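Local coordinates for protein alpha-L-rhamnosidase (Klebsiella oxytoca, PDB 4XHC) that probably hydrolyses terminal alpha-L-rhamnose from rhamnose-containing glycosides, as a two-domain family 78 glycosidase that holds rhamnose in its pocket, at residues A[120-128]-A[152-160]; A[348-359]-A[366-375]. One frame throughout, in Å; residues are numbered along the deposited sequence.

Interaction 1 (A[120-128]-A[152-160])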
loop_
_atom_site.group_PDB
_atom_site.type_symbol
_atom_site.label_atom_id
_atom_site.label_comp_id
_atom_site.label_asym_id
_atom_site.label_seq_id
_atom_site.Cartn_x
_atom_site.Cartn_y
_atom_site.Cartn_z
ATOM N N ALA A 120 -14.610 -9.685 5.563
ATOM C CA ALA A 120 -13.741 -8.532 5.801
ATOM C C ALA A 120 -12.655 -8.446 4.733
ATOM O O ALA A 120 -12.355 -9.431 4.091
ATOM C CB ALA A 120 -13.116 -8.623 7.185
ATOM N N PRO A 121 -12.048 -7.271 4.550
ATOM C CA PRO A 121 -10.916 -7.206 3.632
ATOM C C PRO A 121 -9.781 -8.141 4.037
ATOM O O PRO A 121 -9.630 -8.456 5.217
ATOM C CB PRO A 121 -10.442 -5.746 3.749
ATOM C CG PRO A 121 -11.609 -5.003 4.287
ATOM C CD PRO A 121 -12.342 -5.969 5.166
ATOM N N ALA A 122 -8.999 -8.586 3.065
ATOM C CA ALA A 122 -7.805 -9.362 3.356
ATOM C C ALA A 122 -6.582 -8.442 3.292
ATOM O O ALA A 122 -6.316 -7.833 2.252
ATOM C CB ALA A 122 -7.670 -10.502 2.364
ATOM N N HIS A 123 -5.852 -8.337 4.399
ATOM C CA HIS A 123 -4.709 -7.441 4.483
ATOM C C HIS A 123 -3.417 -8.244 4.356
ATOM O O HIS A 123 -3.108 -9.071 5.200
ATOM C CB HIS A 123 -4.771 -6.660 5.801
ATOM C CG HIS A 123 -3.572 -5.809 6.079
ATOM N ND1 HIS A 123 -3.266 -5.355 7.344
ATOM C CD2 HIS A 123 -2.602 -5.332 5.265
ATOM C CE1 HIS A 123 -2.160 -4.635 7.299
ATOM N NE2 HIS A 123 -1.737 -4.603 6.048
ATOM N N LEU A 124 -2.671 -7.993 3.285
ATOM C CA LEU A 124 -1.418 -8.682 3.030
ATOM C C LEU A 124 -0.267 -7.713 3.094
ATOM O O LEU A 124 -0.449 -6.519 2.923
ATOM C CB LEU A 124 -1.405 -9.282 1.626
ATOM C CG LEU A 124 -2.492 -10.272 1.259
ATOM C CD1 LEU A 124 -2.413 -10.560 -0.229
ATOM C CD2 LEU A 124 -2.352 -11.549 2.067
ATOM N N GLN A 125 0.924 -8.261 3.301
ATOM C CA GLN A 125 2.165 -7.514 3.218
ATOM C C GLN A 125 3.161 -8.303 2.390
ATOM O O GLN A 125 3.422 -9.470 2.689
ATOM C CB GLN A 125 2.734 -7.302 4.615
ATOM C CG GLN A 125 4.212 -6.933 4.660
ATOM C CD GLN A 125 4.492 -5.880 5.677
ATOM O OE1 GLN A 125 5.122 -6.131 6.713
ATOM N NE2 GLN A 125 4.005 -4.684 5.401
ATOM N N LEU A 126 3.723 -7.652 1.370
ATOM C CA LEU A 126 4.715 -8.264 0.494
ATOM C C LEU A 126 6.073 -7.618 0.685
ATOM O O LEU A 126 6.169 -6.408 0.854
ATOM C CB LEU A 126 4.295 -8.113 -0.963
ATOM C CG LEU A 126 2.877 -8.544 -1.333
ATOM C CD1 LEU A 126 2.713 -8.465 -2.833
ATOM C CD2 LEU A 126 2.576 -9.954 -0.856
ATOM N N THR A 127 7.124 -8.432 0.667
ATOM C CA THR A 127 8.502 -7.940 0.793
ATOM C C THR A 127 9.371 -8.622 -0.253
ATOM O O THR A 127 9.292 -9.838 -0.434
ATOM C CB THR A 127 9.051 -8.205 2.197
ATOM O OG1 THR A 127 8.082 -7.801 3.156
ATOM C CG2 THR A 127 10.309 -7.428 2.448
ATOM N N PHE A 128 10.180 -7.833 -0.948
ATOM C CA PHE A 128 10.965 -8.316 -2.073
ATOM C C PHE A 128 12.450 -8.182 -1.787
ATOM O O PHE A 128 12.897 -7.137 -1.306
ATOM C CB PHE A 128 10.669 -7.470 -3.297
ATOM C CG PHE A 128 9.234 -7.476 -3.724
ATOM C CD1 PHE A 128 8.319 -6.613 -3.132
ATOM C CD2 PHE A 128 8.807 -8.305 -4.753
ATOM C CE1 PHE A 128 6.996 -6.593 -3.549
ATOM C CE2 PHE A 128 7.485 -8.298 -5.161
ATOM C CZ PHE A 128 6.578 -7.437 -4.564
ATOM N N GLN A 152 12.055 -2.476 -0.927
ATOM C CA GLN A 152 10.890 -2.921 -1.704
ATOM C C GLN A 152 9.859 -3.706 -0.889
ATOM O O GLN A 152 10.148 -4.758 -0.323
ATOM C CB GLN A 152 11.360 -3.756 -2.894
ATOM C CG GLN A 152 12.376 -3.042 -3.782
ATOM C CD GLN A 152 12.809 -3.901 -4.948
ATOM O OE1 GLN A 152 12.475 -3.625 -6.095
ATOM N NE2 GLN A 152 13.554 -4.959 -4.656
ATOM N N GLN A 153 8.633 -3.201 -0.893
ATOM C CA GLN A 153 7.662 -3.517 0.130
ATOM C C GLN A 153 6.303 -2.985 -0.308
ATOM O O GLN A 153 6.234 -1.929 -0.926
ATOM C CB GLN A 153 8.112 -2.797 1.385
ATOM C CG GLN A 153 7.382 -3.175 2.646
ATOM C CD GLN A 153 7.904 -2.399 3.830
ATOM O OE1 GLN A 153 8.277 -1.229 3.709
ATOM N NE2 GLN A 153 7.957 -3.052 4.978
ATOM N N GLN A 154 5.219 -3.688 0.004
ATOM C CA GLN A 154 3.890 -3.241 -0.416
ATOM C C GLN A 154 2.793 -3.876 0.415
ATOM O O GLN A 154 2.730 -5.092 0.509
ATOM C CB GLN A 154 3.664 -3.584 -1.896
ATOM C CG GLN A 154 2.347 -3.089 -2.501
ATOM C CD GLN A 154 2.229 -1.573 -2.510
ATOM O OE1 GLN A 154 2.824 -0.894 -3.349
ATOM N NE2 GLN A 154 1.463 -1.035 -1.571
ATOM N N ASP A 155 1.920 -3.050 0.991
ATOM C CA ASP A 155 0.725 -3.544 1.683
ATOM C C ASP A 155 -0.473 -3.500 0.748
ATOM O O ASP A 155 -0.589 -2.611 -0.077
ATOM C CB ASP A 155 0.433 -2.793 3.002
ATOM C CG ASP A 155 1.444 -3.135 4.113
ATOM O OD1 ASP A 155 2.661 -3.000 3.823
ATOM O OD2 ASP A 155 1.037 -3.544 5.245
ATOM N N LEU A 156 -1.350 -4.486 0.881
ATOM C CA LEU A 156 -2.547 -4.605 0.058
ATOM C C LEU A 156 -3.757 -4.891 0.911
ATOM O O LEU A 156 -3.684 -5.678 1.847
ATOM C CB LEU A 156 -2.406 -5.771 -0.913
ATOM C CG LEU A 156 -1.326 -5.620 -1.971
ATOM C CD1 LEU A 156 -1.029 -6.963 -2.623
ATOM C CD2 LEU A 156 -1.777 -4.587 -2.999
ATOM N N TRP A 157 -4.873 -4.254 0.572
ATOM C CA TRP A 157 -6.161 -4.576 1.165
ATOM C C TRP A 157 -7.101 -5.019 0.053
ATOM O O TRP A 157 -7.522 -4.213 -0.763
ATOM C CB TRP A 157 -6.746 -3.364 1.908
ATOM C CG TRP A 157 -6.056 -3.051 3.218
ATOM C CD1 TRP A 157 -6.455 -3.425 4.479
ATOM C CD2 TRP A 157 -4.845 -2.318 3.385
ATOM N NE1 TRP A 157 -5.561 -2.965 5.412
ATOM C CE2 TRP A 157 -4.561 -2.287 4.766
ATOM C CE3 TRP A 157 -3.969 -1.682 2.497
ATOM C CZ2 TRP A 157 -3.445 -1.648 5.281
ATOM C CZ3 TRP A 157 -2.860 -1.045 3.008
ATOM C CH2 TRP A 157 -2.608 -1.029 4.393
ATOM N N LEU A 158 -7.437 -6.301 0.033
ATOM C CA LEU A 158 -8.368 -6.836 -0.954
ATOM C C LEU A 158 -9.784 -6.825 -0.384
ATOM O O LEU A 158 -10.097 -7.623 0.497
ATOM C CB LEU A 158 -7.970 -8.260 -1.318
ATOM C CG LEU A 158 -6.487 -8.421 -1.633
ATOM C CD1 LEU A 158 -6.124 -9.872 -1.898
ATOM C CD2 LEU A 158 -6.132 -7.548 -2.818
ATOM N N ASP A 159 -10.632 -5.925 -0.883
ATOM C CA ASP A 159 -12.041 -5.866 -0.464
ATOM C C ASP A 159 -12.874 -7.039 -1.008
ATOM O O ASP A 159 -13.863 -7.431 -0.403
ATOM C CB ASP A 159 -12.700 -4.541 -0.898
ATOM C CG ASP A 159 -12.124 -3.308 -0.178
ATOM O OD1 ASP A 159 -12.071 -3.310 1.072
ATOM O OD2 ASP A 159 -11.747 -2.322 -0.868
ATOM N N VAL A 160 -12.476 -7.599 -2.144
ATOM C CA VAL A 160 -13.304 -8.564 -2.865
ATOM C C VAL A 160 -12.497 -9.774 -3.317
ATOM O O VAL A 160 -11.425 -9.624 -3.893
ATOM C CB VAL A 160 -13.938 -7.924 -4.119
ATOM C CG1 VAL A 160 -14.823 -8.931 -4.847
ATOM C CG2 VAL A 160 -14.734 -6.679 -3.747
HETATM O O HOH W 1 14.377 -4.571 -1.236
#

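Interaction 2 (A[348-359]-A[366-375]). With RAM (alpha-L-rhamnopyranose), chain C.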
loop_
_atom_site.group_PDB
_atom_site.type_symbol
_atom_site.label_atom_id
_atom_site.label_comp_id
_atom_site.label_asym_id
_atom_site.label_seq_id
_atom_site.Cartn_x
_atom_site.Cartn_y
_atom_site.Cartn_z
ATOM N N VAL A 348 49.584 19.935 -11.912
ATOM C CA VAL A 348 48.985 18.916 -11.047
ATOM C C VAL A 348 47.590 19.340 -10.619
ATOM O O VAL A 348 47.366 20.492 -10.269
ATOM C CB VAL A 348 49.808 18.710 -9.770
ATOM C CG1 VAL A 348 49.237 17.564 -8.962
ATOM C CG2 VAL A 348 51.273 18.463 -10.102
ATOM N N VAL A 349 46.656 18.405 -10.651
ATOM C CA VAL A 349 45.253 18.659 -10.270
ATOM C C VAL A 349 45.116 19.022 -8.792
ATOM O O VAL A 349 45.637 18.312 -7.943
ATOM C CB VAL A 349 44.402 17.408 -10.555
ATOM C CG1 VAL A 349 43.061 17.484 -9.870
ATOM C CG2 VAL A 349 44.200 17.236 -12.047
ATOM N N ARG A 350 44.411 20.115 -8.493
ATOM C CA ARG A 350 44.192 20.547 -7.108
ATOM C C ARG A 350 43.335 19.557 -6.346
ATOM O O ARG A 350 42.378 19.018 -6.883
ATOM C CB ARG A 350 43.478 21.897 -7.049
ATOM C CG ARG A 350 44.352 23.086 -7.354
ATOM C CD ARG A 350 43.591 24.394 -7.187
ATOM N NE ARG A 350 44.084 25.402 -8.134
ATOM C CZ ARG A 350 43.566 25.651 -9.343
ATOM N NH1 ARG A 350 42.503 24.985 -9.798
ATOM N NH2 ARG A 350 44.121 26.586 -10.105
ATOM N N ASP A 351 43.658 19.365 -5.074
ATOM C CA ASP A 351 42.916 18.463 -4.208
ATOM C C ASP A 351 41.913 19.261 -3.368
ATOM O O ASP A 351 42.121 20.434 -3.112
ATOM C CB ASP A 351 43.911 17.707 -3.314
ATOM C CG ASP A 351 43.271 16.582 -2.525
ATOM O OD1 ASP A 351 42.301 15.949 -3.009
ATOM O OD2 ASP A 351 43.776 16.317 -1.417
ATOM N N SER A 352 40.817 18.631 -2.957
ATOM C CA SER A 352 39.893 19.242 -1.982
ATOM C C SER A 352 39.047 18.168 -1.309
ATOM O O SER A 352 38.997 17.028 -1.783
ATOM C CB SER A 352 38.998 20.302 -2.627
ATOM O OG SER A 352 38.171 19.731 -3.628
ATOM N N ASP A 353 38.401 18.538 -0.204
ATOM C CA ASP A 353 37.714 17.578 0.663
ATOM C C ASP A 353 36.260 17.277 0.254
ATOM O O ASP A 353 35.681 16.295 0.708
ATOM C CB ASP A 353 37.754 18.071 2.117
ATOM C CG ASP A 353 39.181 18.214 2.664
ATOM O OD1 ASP A 353 40.097 17.500 2.179
ATOM O OD2 ASP A 353 39.377 19.034 3.604
ATOM N N ASP A 354 35.673 18.107 -0.602
ATOM C CA ASP A 354 34.324 17.843 -1.121
ATOM C C ASP A 354 34.324 16.620 -2.069
ATOM O O ASP A 354 35.381 16.065 -2.361
ATOM C CB ASP A 354 33.739 19.095 -1.798
ATOM C CG ASP A 354 34.621 19.634 -2.917
ATOM O OD1 ASP A 354 35.757 20.078 -2.633
ATOM O OD2 ASP A 354 34.181 19.607 -4.085
ATOM N N TRP A 355 33.142 16.193 -2.518
ATOM C CA TRP A 355 32.990 14.996 -3.368
ATOM C C TRP A 355 33.034 15.411 -4.840
ATOM O O TRP A 355 32.040 15.358 -5.564
ATOM C CB TRP A 355 31.681 14.278 -3.012
ATOM C CG TRP A 355 31.533 12.867 -3.553
ATOM C CD1 TRP A 355 32.398 11.823 -3.389
ATOM C CD2 TRP A 355 30.430 12.355 -4.307
ATOM N NE1 TRP A 355 31.914 10.696 -4.020
ATOM C CE2 TRP A 355 30.707 10.998 -4.590
ATOM C CE3 TRP A 355 29.238 12.915 -4.783
ATOM C CZ2 TRP A 355 29.839 10.200 -5.326
ATOM C CZ3 TRP A 355 28.379 12.126 -5.513
ATOM C CH2 TRP A 355 28.680 10.781 -5.777
ATOM N N TRP A 356 34.224 15.824 -5.266
ATOM C CA TRP A 356 34.437 16.447 -6.570
ATOM C C TRP A 356 34.781 15.451 -7.671
ATOM O O TRP A 356 34.658 15.765 -8.849
ATOM C CB TRP A 356 35.528 17.519 -6.475
ATOM C CG TRP A 356 36.901 17.026 -6.062
ATOM C CD1 TRP A 356 37.351 16.830 -4.796
ATOM C CD2 TRP A 356 37.994 16.711 -6.931
ATOM N NE1 TRP A 356 38.651 16.388 -4.816
ATOM C CE2 TRP A 356 39.074 16.312 -6.115
ATOM C CE3 TRP A 356 38.167 16.732 -8.324
ATOM C CZ2 TRP A 356 40.311 15.933 -6.645
ATOM C CZ3 TRP A 356 39.391 16.348 -8.853
ATOM C CH2 TRP A 356 40.450 15.955 -8.013
ATOM N N VAL A 357 35.211 14.259 -7.273
ATOM C CA VAL A 357 35.538 13.171 -8.184
ATOM C C VAL A 357 35.162 11.849 -7.487
ATOM O O VAL A 357 35.212 11.756 -6.260
ATOM C CB VAL A 357 37.030 13.209 -8.550
ATOM C CG1 VAL A 357 37.909 13.061 -7.320
ATOM C CG2 VAL A 357 37.372 12.148 -9.588
ATOM N N PHE A 358 34.768 10.829 -8.247
ATOM C CA PHE A 358 34.303 9.589 -7.617
ATOM C C PHE A 358 35.392 8.542 -7.336
ATOM O O PHE A 358 35.722 8.294 -6.185
ATOM C CB PHE A 358 33.159 8.936 -8.395
ATOM C CG PHE A 358 32.780 7.601 -7.836
ATOM C CD1 PHE A 358 32.304 7.501 -6.538
ATOM C CD2 PHE A 358 32.962 6.442 -8.572
ATOM C CE1 PHE A 358 31.982 6.275 -5.996
ATOM C CE2 PHE A 358 32.642 5.203 -8.027
ATOM C CZ PHE A 358 32.150 5.123 -6.739
ATOM N N ILE A 359 35.901 7.904 -8.388
ATOM C CA ILE A 359 36.964 6.883 -8.288
ATOM C C ILE A 359 36.554 5.548 -7.657
ATOM O O ILE A 359 36.714 4.510 -8.294
ATOM C CB ILE A 359 38.211 7.402 -7.554
ATOM C CG1 ILE A 359 38.652 8.766 -8.116
ATOM C CG2 ILE A 359 39.339 6.385 -7.640
ATOM C CD1 ILE A 359 39.021 8.778 -9.583
ATOM N N ASN A 366 42.142 9.521 -0.535
ATOM C CA ASN A 366 42.542 10.772 -1.152
ATOM C C ASN A 366 42.601 10.611 -2.656
ATOM O O ASN A 366 43.302 9.737 -3.169
ATOM C CB ASN A 366 43.899 11.259 -0.665
ATOM C CG ASN A 366 44.268 12.596 -1.281
ATOM O OD1 ASN A 366 44.763 12.664 -2.412
ATOM N ND2 ASN A 366 43.969 13.673 -0.564
ATOM N N LYS A 367 41.909 11.490 -3.365
ATOM C CA LYS A 367 41.616 11.252 -4.778
ATOM C C LYS A 367 42.493 11.982 -5.793
ATOM O O LYS A 367 42.332 11.791 -6.988
ATOM C CB LYS A 367 40.139 11.555 -5.015
ATOM C CG LYS A 367 39.274 10.428 -4.488
ATOM C CD LYS A 367 37.894 10.887 -4.109
ATOM C CE LYS A 367 37.077 9.712 -3.636
ATOM N NZ LYS A 367 35.639 10.011 -3.830
ATOM N N GLN A 368 43.447 12.773 -5.327
ATOM C CA GLN A 368 44.236 13.621 -6.225
ATOM C C GLN A 368 44.989 12.863 -7.312
ATOM O O GLN A 368 44.892 13.200 -8.476
ATOM C CB GLN A 368 45.224 14.444 -5.419
ATOM C CG GLN A 368 46.252 15.152 -6.264
ATOM C CD GLN A 368 47.144 16.053 -5.438
ATOM O OE1 GLN A 368 47.878 15.598 -4.549
ATOM N NE2 GLN A 368 47.109 17.338 -5.745
ATOM N N ALA A 369 45.752 11.849 -6.930
ATOM C CA ALA A 369 46.582 11.105 -7.892
ATOM C C ALA A 369 45.736 10.340 -8.910
ATOM O O ALA A 369 46.044 10.332 -10.092
ATOM C CB ALA A 369 47.522 10.153 -7.166
ATOM N N ALA A 370 44.678 9.683 -8.440
ATOM C CA ALA A 370 43.770 8.963 -9.327
ATOM C C ALA A 370 43.121 9.910 -10.321
ATOM O O ALA A 370 43.011 9.584 -11.491
ATOM C CB ALA A 370 42.707 8.225 -8.525
ATOM N N ALA A 371 42.694 11.081 -9.853
ATOM C CA ALA A 371 42.121 12.103 -10.725
ATOM C C ALA A 371 43.122 12.593 -11.784
ATOM O O ALA A 371 42.759 12.802 -12.937
ATOM C CB ALA A 371 41.623 13.275 -9.899
ATOM N N GLN A 372 44.378 12.769 -11.394
ATOM C CA GLN A 372 45.422 13.127 -12.341
ATOM C C GLN A 372 45.500 12.077 -13.450
ATOM O O GLN A 372 45.627 12.416 -14.630
ATOM C CB GLN A 372 46.769 13.243 -11.622
ATOM C CG GLN A 372 47.940 13.687 -12.499
ATOM C CD GLN A 372 48.007 15.185 -12.737
ATOM O OE1 GLN A 372 47.286 15.962 -12.121
ATOM N NE2 GLN A 372 48.921 15.600 -13.601
ATOM N N GLY A 373 45.435 10.806 -13.067
ATOM C CA GLY A 373 45.481 9.708 -14.019
ATOM C C GLY A 373 44.268 9.677 -14.932
ATOM O O GLY A 373 44.377 9.374 -16.116
ATOM N N VAL A 374 43.100 9.989 -14.395
ATOM C CA VAL A 374 41.900 9.985 -15.218
ATOM C C VAL A 374 41.982 11.096 -16.262
ATOM O O VAL A 374 41.598 10.906 -17.412
ATOM C CB VAL A 374 40.624 10.099 -14.361
ATOM C CG1 VAL A 374 39.402 10.370 -15.229
ATOM C CG2 VAL A 374 40.422 8.818 -13.557
ATOM N N LEU A 375 42.503 12.244 -15.863
ATOM C CA LEU A 375 42.662 13.362 -16.775
ATOM C C LEU A 375 43.580 12.994 -17.935
ATOM O O LEU A 375 43.257 13.238 -19.095
ATOM C CB LEU A 375 43.222 14.577 -16.023
ATOM C CG LEU A 375 43.500 15.821 -16.864
ATOM C CD1 LEU A 375 42.247 16.247 -17.612
ATOM C CD2 LEU A 375 44.011 16.939 -15.973
HETATM C C1 RAM C . 26.281 5.321 -6.616
HETATM C C2 RAM C . 26.119 4.097 -7.495
HETATM C C3 RAM C . 26.478 4.417 -8.934
HETATM C C4 RAM C . 27.726 5.284 -8.956
HETATM C C5 RAM C . 27.390 6.638 -8.353
HETATM C C6 RAM C . 28.554 7.281 -7.643
HETATM O O1 RAM C . 25.220 5.367 -5.746
HETATM O O2 RAM C . 27.023 3.123 -7.000
HETATM O O3 RAM C . 26.708 3.220 -9.678
HETATM O O4 RAM C . 28.173 5.473 -10.286
HETATM O O5 RAM C . 26.310 6.507 -7.402
#

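Interaction 1 (A[120-128]-A[152-160])
H123 and W157 face each other across two antiparallel strands, 122-128 and 153-158, which form one margin of the six-stranded antiparallel sheet in the N-terminal beta domain. The pair illustrates how a non-hydrogen-bonded position in such a sheet is filled by side chains. From H123 CB, 3.8 Å from W157 NE1, the chain leaves with CG anti to the backbone N (chi1 174°), which lays the imidazole alongside the indole. CG and ND1 both find W157 NE1 nearest, CD2 meets W157 L156 O and W157 CE2, and CE1 faces W157 CZ2. The rings form an offset stack, their planes 14° apart. At the tip, H123 NE2 lies 3.5 Å from W157 CZ2. It also donates in its own ring plane to the anti lone pair of D155 OD2, 3.1 Å away and nearly straight. The other carboxylate oxygen, D155 OD1, takes a bent bond from Q125 NE2 at 2.7 Å, met on the syn side but tilted from the carboxylate plane. D155 is thus gripped by H123 and Q125, alternate residues of strand 122-128 that point to the same face, which should limit rotation of its carboxylate.

The reverse side of the pair is apolar: L126 CD1 meets L156 CD1 at 4.0 Å, and strand 106-115 packs beneath through L107, F109 and C111. Along the outer edge, R169 of the second subunit packs on W157 and forms a salt bridge with D159. Paired backbone bonds join A122 to L158, L124 to L156 and L126 to Q154. Beyond the F128 N to Q152 O bond, a water closes the end, donating to F128 O and accepting from Q152 N.

Interaction 2 (A[348-359]-A[366-375])
V349 N donates to Q372 OE1 at 2.9 Å, the first of several bonds that tether an irregular loop to the start of a helix in the (alpha/alpha)6-barrel domain, the six-hairpin glycosidase fold of family 78. Q368 NE2 returns a nearly straight bond to V349 O at 2.8 Å, so both polar groups of one loop residue are held by glutamines a single helical turn apart. Beside them the packing is dense. W356 CH2 comes within 3.5 Å of A371 CB, and V349 CG2 within 3.9 Å of L375 CD2. I359 CD1 reaches A370 CB at 3.9 Å. W356 CG (chi1 62°) and V357 CG1 (chi1 60°) both stand between backbone N and carbonyl carbon; within the loop, V357 CG1 covers the W356 ring and also meets K367 CB.

The outer side is looser and polar. There R350, D353 and D354 are exposed, and N366 ND2 meets D351 OD2 at 2.8 Å, on the syn side but out of the carboxylate plane. N366 OD1 caps Q368 N and accepts from S422.

Toward the sugar, K367 places NZ 3.0 Å from V357 O and 2.9 Å from F358 O. F358 turns a ring face, and W355 a ring edge, to C6 of the bound rhamnose. The lysine charge, shared by two carbonyls, would polarise them and probably steadies the backbone presenting this apolar wall to the sugar's methyl group.

In the fold
From the N terminus, the chain lays down several strands of the beta domain before interaction 1, where 152-160 returns along 120-128 and closes a largely irregular excursion of 23 residues. This attaches the outermost strand 153-158 to strand 122-129, whose other neighbour is strand 175-182. The chain later passes into the helical catalytic domain. There interaction 2 closes a six-residue connector, which carries W361 of the rhamnose pocket, and ties the segment after helix 322-340 to the beginning of helix 368-389. The contacts lie in series, neither nested nor crossed. Their centres are 48 Å apart, on opposite sides of the chain's centre: one borders the second subunit, the other the rhamnose pocket.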